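Local coordinates for uncharacterized protein MG377 homolog (Mycoplasma pneumoniae, PDB 1ZXJ) that is of unknown function but may act as a molecular chaperone, with a mostly helical, three-lobed structure, at residues Ala34-Pro39 and Gly100-Asn105; Ile40-Val45 and Asn204-His209. One frame throughout, in Å; residues are numbered along the deposited sequence.

Interaction 1: Ala34-Pro39 and Gly100-Asn105; sequences AKLVKP and GYFEFN
One face of the F102 ring is covered by L36: L36 CD1 is modelled over the ring centre, 3.7 Å from the F102 centroid and 8° off the ring normal, a CH-pi contact. The two residues form a non-hydrogen-bonded pair of a short antiparallel two-stranded sheet, whose strands, over 34-36 and 102-105, run nearly antiparallel at 162°. L36 reaches the ring because its CG lies opposite the backbone N (chi1 -173°), which carries the branched end across to the neighbouring strand. A34 and F104 make the next non-hydrogen-bonded pair on this apolar face, with A34 CB meeting F104 CE2 obliquely at 3.5 Å; a single methyl is enough where the partner is a bulky ring. Helix 129-152 backs this face: A34 lies on L143, F104 on K140 and V144, and F102 forms an edge-to-face ring pair with H147. The flat ring of Y101 lies beyond the paired residues, its CE2 3.2 Å from P39 O in the loop that follows the strand.

Between the two non-hydrogen-bonded pairs, K35 and E103 exchange two backbone hydrogen bonds, K35 N to E103 O at 2.8 Å and E103 N to K35 O at 2.7 Å. Their side chains lie alongside each other on the opposite face, as suits charged residues at an exposed surface. The opposite charges are near but do not touch: K35 NZ is 5.1 Å from E103 OE1, so any attraction is probably loose. V37 crosses the glutamate at about a right angle, placing its CG2 methyl 3.3 Å from E103 OE2.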
loop_
_atom_site.group_PDB
_atom_site.type_symbol
_atom_site.label_atom_id
_atom_site.label_comp_id
_atom_site.label_asym_id
_atom_site.label_seq_id
_atom_site.Cartn_x
_atom_site.Cartn_y
_atom_site.Cartn_z
ATOM N N ALA A 34 5.215 -16.684 -5.148
ATOM C CA ALA A 34 4.297 -16.875 -4.033
ATOM C C ALA A 34 3.268 -17.960 -4.372
ATOM O O ALA A 34 2.507 -17.838 -5.338
ATOM C CB ALA A 34 3.597 -15.567 -3.707
ATOM N N LYS A 35 3.249 -19.012 -3.559
ATOM C CA LYS A 35 2.355 -20.145 -3.762
ATOM C C LYS A 35 1.250 -20.213 -2.711
ATOM O O LYS A 35 1.517 -20.108 -1.519
ATOM C CB LYS A 35 3.194 -21.429 -3.737
ATOM C CG LYS A 35 2.424 -22.721 -4.010
ATOM C CD LYS A 35 3.366 -23.905 -4.279
ATOM C CE LYS A 35 4.244 -23.649 -5.503
ATOM N NZ LYS A 35 4.883 -24.901 -6.002
ATOM N N LEU A 36 0.008 -20.385 -3.154
ATOM C CA LEU A 36 -1.115 -20.473 -2.223
ATOM C C LEU A 36 -1.318 -21.883 -1.671
ATOM O O LEU A 36 -1.978 -22.709 -2.300
ATOM C CB LEU A 36 -2.404 -20.029 -2.895
ATOM C CG LEU A 36 -3.555 -19.956 -1.901
ATOM C CD1 LEU A 36 -3.128 -19.094 -0.733
ATOM C CD2 LEU A 36 -4.795 -19.379 -2.548
ATOM N N VAL A 37 -0.772 -22.144 -0.482
ATOM C CA VAL A 37 -0.869 -23.452 0.166
ATOM C C VAL A 37 -2.277 -23.917 0.562
ATOM O O VAL A 37 -2.652 -25.053 0.275
ATOM C CB VAL A 37 0.031 -23.504 1.411
ATOM C CG1 VAL A 37 -0.047 -24.877 2.053
ATOM C CG2 VAL A 37 1.457 -23.193 1.028
ATOM N N LYS A 38 -3.043 -23.059 1.231
ATOM C CA LYS A 38 -4.408 -23.403 1.646
ATOM C C LYS A 38 -5.353 -22.338 1.122
ATOM O O LYS A 38 -4.929 -21.258 0.739
ATOM C CB LYS A 38 -4.545 -23.405 3.175
ATOM C CG LYS A 38 -3.511 -24.196 3.956
ATOM C CD LYS A 38 -3.692 -23.918 5.463
ATOM C CE LYS A 38 -2.796 -24.796 6.344
ATOM N NZ LYS A 38 -2.970 -24.497 7.796
ATOM N N PRO A 39 -6.656 -22.632 1.094
ATOM C CA PRO A 39 -7.594 -21.613 0.607
ATOM C C PRO A 39 -7.802 -20.584 1.722
ATOM O O PRO A 39 -7.801 -20.949 2.891
ATOM C CB PRO A 39 -8.847 -22.427 0.303
ATOM C CG PRO A 39 -8.791 -23.506 1.339
ATOM C CD PRO A 39 -7.336 -23.921 1.313
ATOM N N GLY A 100 -0.498 -15.920 5.820
ATOM C CA GLY A 100 -0.447 -17.233 6.424
ATOM C C GLY A 100 -0.862 -18.364 5.509
ATOM O O GLY A 100 -0.703 -19.530 5.875
ATOM N N TYR A 101 -1.391 -18.028 4.331
ATOM C CA TYR A 101 -1.836 -19.024 3.358
ATOM C C TYR A 101 -0.886 -19.144 2.195
ATOM O O TYR A 101 -1.202 -19.780 1.202
ATOM C CB TYR A 101 -3.193 -18.656 2.792
ATOM C CG TYR A 101 -4.246 -18.548 3.836
ATOM C CD1 TYR A 101 -4.391 -17.390 4.581
ATOM C CD2 TYR A 101 -5.083 -19.615 4.107
ATOM C CE1 TYR A 101 -5.345 -17.299 5.574
ATOM C CE2 TYR A 101 -6.036 -19.537 5.093
ATOM C CZ TYR A 101 -6.167 -18.379 5.826
ATOM O OH TYR A 101 -7.124 -18.302 6.815
ATOM N N PHE A 102 0.283 -18.540 2.301
ATOM C CA PHE A 102 1.203 -18.601 1.184
ATOM C C PHE A 102 2.573 -19.151 1.518
ATOM O O PHE A 102 3.038 -19.099 2.653
ATOM C CB PHE A 102 1.384 -17.204 0.547
ATOM C CG PHE A 102 0.183 -16.697 -0.203
ATOM C CD1 PHE A 102 -0.829 -16.016 0.453
ATOM C CD2 PHE A 102 0.098 -16.844 -1.580
ATOM C CE1 PHE A 102 -1.904 -15.479 -0.250
ATOM C CE2 PHE A 102 -0.971 -16.314 -2.291
ATOM C CZ PHE A 102 -1.971 -15.628 -1.624
ATOM N N GLU A 103 3.213 -19.670 0.487
ATOM C CA GLU A 103 4.546 -20.196 0.595
ATOM C C GLU A 103 5.300 -19.134 -0.174
ATOM O O GLU A 103 4.863 -18.724 -1.242
ATOM C CB GLU A 103 4.627 -21.543 -0.113
ATOM C CG GLU A 103 5.257 -22.634 0.715
ATOM C CD GLU A 103 4.996 -24.008 0.131
ATOM O OE1 GLU A 103 5.436 -24.261 -1.018
ATOM O OE2 GLU A 103 4.340 -24.830 0.821
ATOM N N PHE A 104 6.410 -18.656 0.366
ATOM C CA PHE A 104 7.145 -17.626 -0.330
ATOM C C PHE A 104 8.560 -18.037 -0.660
ATOM O O PHE A 104 9.239 -18.661 0.140
ATOM C CB PHE A 104 7.188 -16.342 0.500
ATOM C CG PHE A 104 5.867 -15.651 0.624
ATOM C CD1 PHE A 104 5.242 -15.536 1.858
ATOM C CD2 PHE A 104 5.246 -15.106 -0.498
ATOM C CE1 PHE A 104 4.017 -14.893 1.978
ATOM C CE2 PHE A 104 4.018 -14.460 -0.393
ATOM C CZ PHE A 104 3.402 -14.352 0.847
ATOM N N ASN A 105 8.994 -17.704 -1.864
ATOM C CA ASN A 105 10.358 -17.977 -2.256
ATOM C C ASN A 105 10.905 -16.621 -2.673
ATOM O O ASN A 105 10.651 -16.142 -3.773
ATOM C CB ASN A 105 10.418 -19.011 -3.391
ATOM C CG ASN A 105 10.442 -20.464 -2.871
ATOM O OD1 ASN A 105 9.436 -20.985 -2.367
ATOM N ND2 ASN A 105 11.603 -21.116 -2.992
#

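Interaction 2: Ile40-Val45 and Asn204-His209; sequences IQYDEV and NHFKFH
Y42 meets both F206 and H205 with the CD2 side of its ring, leaning on the first and lying alongside the second. Against F206 the planes are inclined at 42° with centroids 5.4 Å apart, an oblique aromatic pair. Y42 CD2 stands over one face of the F206 ring, displaced toward its rim, and comes within 4.0 Å of F206 CZ. Beside H205 the tyrosine points the same way, and Y42 CD2 is 3.9 Å from H205 CB. The carbonyl O of H205 approaches this edge of the tyrosine near the ring plane, 3.4 Å from Y42 CD2, where aromatic hydrogens carry partial positive charge. An I40 methyl, CG2, covers one face of the Y42 ring. Tyrosine suits the place because the ring packs while the hydroxyl makes a weak hydrogen bond to E151; H205 and W152 pair their rings edge-to-face.

A type I turn from Q41 to E44, closed by E44 N to Q41 O at 3.0 Å, carries the chain from Y42 to V45. There the valine crosses K207 at about a right angle and uses both methyls. V45 CG1, held opposite the backbone N (chi1 175°), touches H209 CB at 3.6 Å, whereas V45 CG2 rests on K207 CB at 3.8 Å. The aliphatic part of the lysine thus packs while its amino group leads away; D43 OD2 is 5.9 Å from K207 NZ, too far for a salt bridge.

No hydrogen bond joins the two segments, but pairing begins directly afterwards, where K207 and H209 both bond through their backbones to I46. One residue gripped by two that flank its partner is the pattern of parallel strands, and this contact is the entrance to the small parallel sheet of 46-48 and 208-210.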
loop_
_atom_site.group_PDB
_atom_site.type_symbol
_atom_site.label_atom_id
_atom_site.label_comp_id
_atom_site.label_asym_id
_atom_site.label_seq_id
_atom_site.Cartn_x
_atom_site.Cartn_y
_atom_site.Cartn_z
ATOM N N ILE A 40 -7.969 -19.311 1.364
ATOM C CA ILE A 40 -8.160 -18.241 2.354
ATOM C C ILE A 40 -9.540 -18.273 3.017
ATOM O O ILE A 40 -10.555 -18.466 2.343
ATOM C CB ILE A 40 -7.963 -16.849 1.711
ATOM C CG1 ILE A 40 -6.618 -16.801 0.980
ATOM C CG2 ILE A 40 -8.034 -15.770 2.783
ATOM C CD1 ILE A 40 -6.373 -15.530 0.176
ATOM N N GLN A 41 -9.575 -18.066 4.333
ATOM C CA GLN A 41 -10.835 -18.097 5.071
ATOM C C GLN A 41 -11.409 -16.732 5.381
ATOM O O GLN A 41 -11.263 -16.211 6.485
ATOM C CB GLN A 41 -10.675 -18.885 6.365
ATOM C CG GLN A 41 -10.182 -20.299 6.143
ATOM C CD GLN A 41 -10.939 -21.011 5.033
ATOM O OE1 GLN A 41 -12.171 -20.975 4.982
ATOM N NE2 GLN A 41 -10.203 -21.672 4.142
ATOM N N TYR A 42 -12.099 -16.171 4.401
ATOM C CA TYR A 42 -12.698 -14.860 4.554
ATOM C C TYR A 42 -13.751 -14.777 5.641
ATOM O O TYR A 42 -14.276 -13.705 5.914
ATOM C CB TYR A 42 -13.287 -14.413 3.226
ATOM C CG TYR A 42 -12.282 -14.440 2.105
ATOM C CD1 TYR A 42 -12.094 -15.586 1.343
ATOM C CD2 TYR A 42 -11.506 -13.321 1.813
ATOM C CE1 TYR A 42 -11.164 -15.621 0.311
ATOM C CE2 TYR A 42 -10.572 -13.348 0.779
ATOM C CZ TYR A 42 -10.412 -14.499 0.035
ATOM O OH TYR A 42 -9.526 -14.523 -1.010
ATOM N N ASP A 43 -14.060 -15.902 6.272
ATOM C CA ASP A 43 -15.055 -15.903 7.332
ATOM C C ASP A 43 -14.401 -15.800 8.705
ATOM O O ASP A 43 -15.044 -15.387 9.674
ATOM C CB ASP A 43 -15.923 -17.156 7.236
ATOM C CG ASP A 43 -16.913 -17.091 6.084
ATOM O OD1 ASP A 43 -17.521 -18.132 5.757
ATOM O OD2 ASP A 43 -17.092 -15.995 5.507
ATOM N N GLU A 44 -13.126 -16.175 8.791
ATOM C CA GLU A 44 -12.409 -16.066 10.057
ATOM C C GLU A 44 -12.267 -14.564 10.252
ATOM O O GLU A 44 -11.790 -13.869 9.361
ATOM C CB GLU A 44 -11.006 -16.710 9.991
ATOM C CG GLU A 44 -10.953 -18.235 9.745
ATOM C CD GLU A 44 -10.409 -19.051 10.946
ATOM O OE1 GLU A 44 -9.480 -18.564 11.636
ATOM O OE2 GLU A 44 -10.897 -20.188 11.184
ATOM N N VAL A 45 -12.709 -14.065 11.401
ATOM C CA VAL A 45 -12.627 -12.645 11.714
ATOM C C VAL A 45 -11.187 -12.259 12.064
ATOM O O VAL A 45 -10.448 -13.061 12.640
ATOM C CB VAL A 45 -13.570 -12.302 12.887
ATOM C CG1 VAL A 45 -13.400 -10.864 13.309
ATOM C CG2 VAL A 45 -14.997 -12.527 12.457
ATOM N N ASN A 204 -12.090 -4.774 2.196
ATOM C CA ASN A 204 -13.505 -5.029 1.923
ATOM C C ASN A 204 -13.903 -6.504 2.021
ATOM O O ASN A 204 -15.075 -6.825 2.114
ATOM C CB ASN A 204 -13.880 -4.502 0.534
ATOM C CG ASN A 204 -15.368 -4.658 0.230
ATOM O OD1 ASN A 204 -16.223 -4.052 0.888
ATOM N ND2 ASN A 204 -15.684 -5.476 -0.764
ATOM N N HIS A 205 -12.923 -7.397 2.021
ATOM C CA HIS A 205 -13.214 -8.819 2.069
ATOM C C HIS A 205 -13.093 -9.525 3.417
ATOM O O HIS A 205 -12.941 -10.742 3.455
ATOM C CB HIS A 205 -12.340 -9.556 1.044
ATOM C CG HIS A 205 -12.671 -9.217 -0.377
ATOM N ND1 HIS A 205 -12.100 -9.859 -1.455
ATOM C CD2 HIS A 205 -13.493 -8.272 -0.895
ATOM C CE1 HIS A 205 -12.552 -9.317 -2.573
ATOM N NE2 HIS A 205 -13.397 -8.352 -2.261
ATOM N N PHE A 206 -13.154 -8.784 4.519
ATOM C CA PHE A 206 -13.046 -9.405 5.821
ATOM C C PHE A 206 -13.900 -8.747 6.887
ATOM O O PHE A 206 -14.249 -7.584 6.768
ATOM C CB PHE A 206 -11.609 -9.368 6.298
ATOM C CG PHE A 206 -10.658 -10.101 5.431
ATOM C CD1 PHE A 206 -10.126 -9.501 4.322
ATOM C CD2 PHE A 206 -10.227 -11.370 5.784
ATOM C CE1 PHE A 206 -9.167 -10.141 3.564
ATOM C CE2 PHE A 206 -9.266 -12.036 5.035
ATOM C CZ PHE A 206 -8.725 -11.419 3.923
ATOM N N LYS A 207 -14.240 -9.510 7.927
ATOM C CA LYS A 207 -14.992 -8.993 9.075
ATOM C C LYS A 207 -13.908 -8.683 10.125
ATOM O O LYS A 207 -12.999 -9.489 10.353
ATOM C CB LYS A 207 -15.911 -10.055 9.668
ATOM C CG LYS A 207 -17.014 -10.586 8.793
ATOM C CD LYS A 207 -17.553 -11.877 9.442
ATOM C CE LYS A 207 -18.615 -12.597 8.610
ATOM N NZ LYS A 207 -19.933 -11.888 8.610
ATOM N N PHE A 208 -13.988 -7.535 10.774
ATOM C CA PHE A 208 -12.972 -7.214 11.768
ATOM C C PHE A 208 -13.569 -7.189 13.150
ATOM O O PHE A 208 -14.763 -6.962 13.313
ATOM C CB PHE A 208 -12.319 -5.839 11.487
ATOM C CG PHE A 208 -11.520 -5.786 10.218
ATOM C CD1 PHE A 208 -12.150 -5.594 8.993
ATOM C CD2 PHE A 208 -10.146 -5.987 10.239
ATOM C CE1 PHE A 208 -11.420 -5.605 7.792
ATOM C CE2 PHE A 208 -9.400 -6.000 9.049
ATOM C CZ PHE A 208 -10.049 -5.811 7.814
ATOM N N HIS A 209 -12.719 -7.462 14.130
ATOM C CA HIS A 209 -13.081 -7.416 15.539
ATOM C C HIS A 209 -12.020 -6.549 16.216
ATOM O O HIS A 209 -10.806 -6.789 16.060
ATOM C CB HIS A 209 -13.090 -8.802 16.212
ATOM C CG HIS A 209 -13.170 -8.713 17.704
ATOM N ND1 HIS A 209 -14.345 -8.413 18.362
ATOM C CD2 HIS A 209 -12.195 -8.664 18.644
ATOM C CE1 HIS A 209 -14.087 -8.169 19.634
ATOM N NE2 HIS A 209 -12.790 -8.311 19.828
#

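Overall arrangement
From the N terminus the chain runs through A34-P39 straight into I40-V45, so the first halves of both contacts are consecutive. Interaction 1 closes a loop of 60 residues that contains helices 55-66 and 74-98, and its second half follows at the end of the latter. Interaction 2 closes a loop of 158 residues that runs to the end of helix 183-204. Because the segments alternate, the loops cross. The contacts lie about 17 Å apart, centre to centre, and meet where Y101 packs on I40 and its OH bonds weakly to Q41 N. Both also touch helix 129-152, the antiparallel sheet along its middle and later turns and the approach to the parallel sheet at its C-terminal end, while F206 and F208 reach helix 74-98.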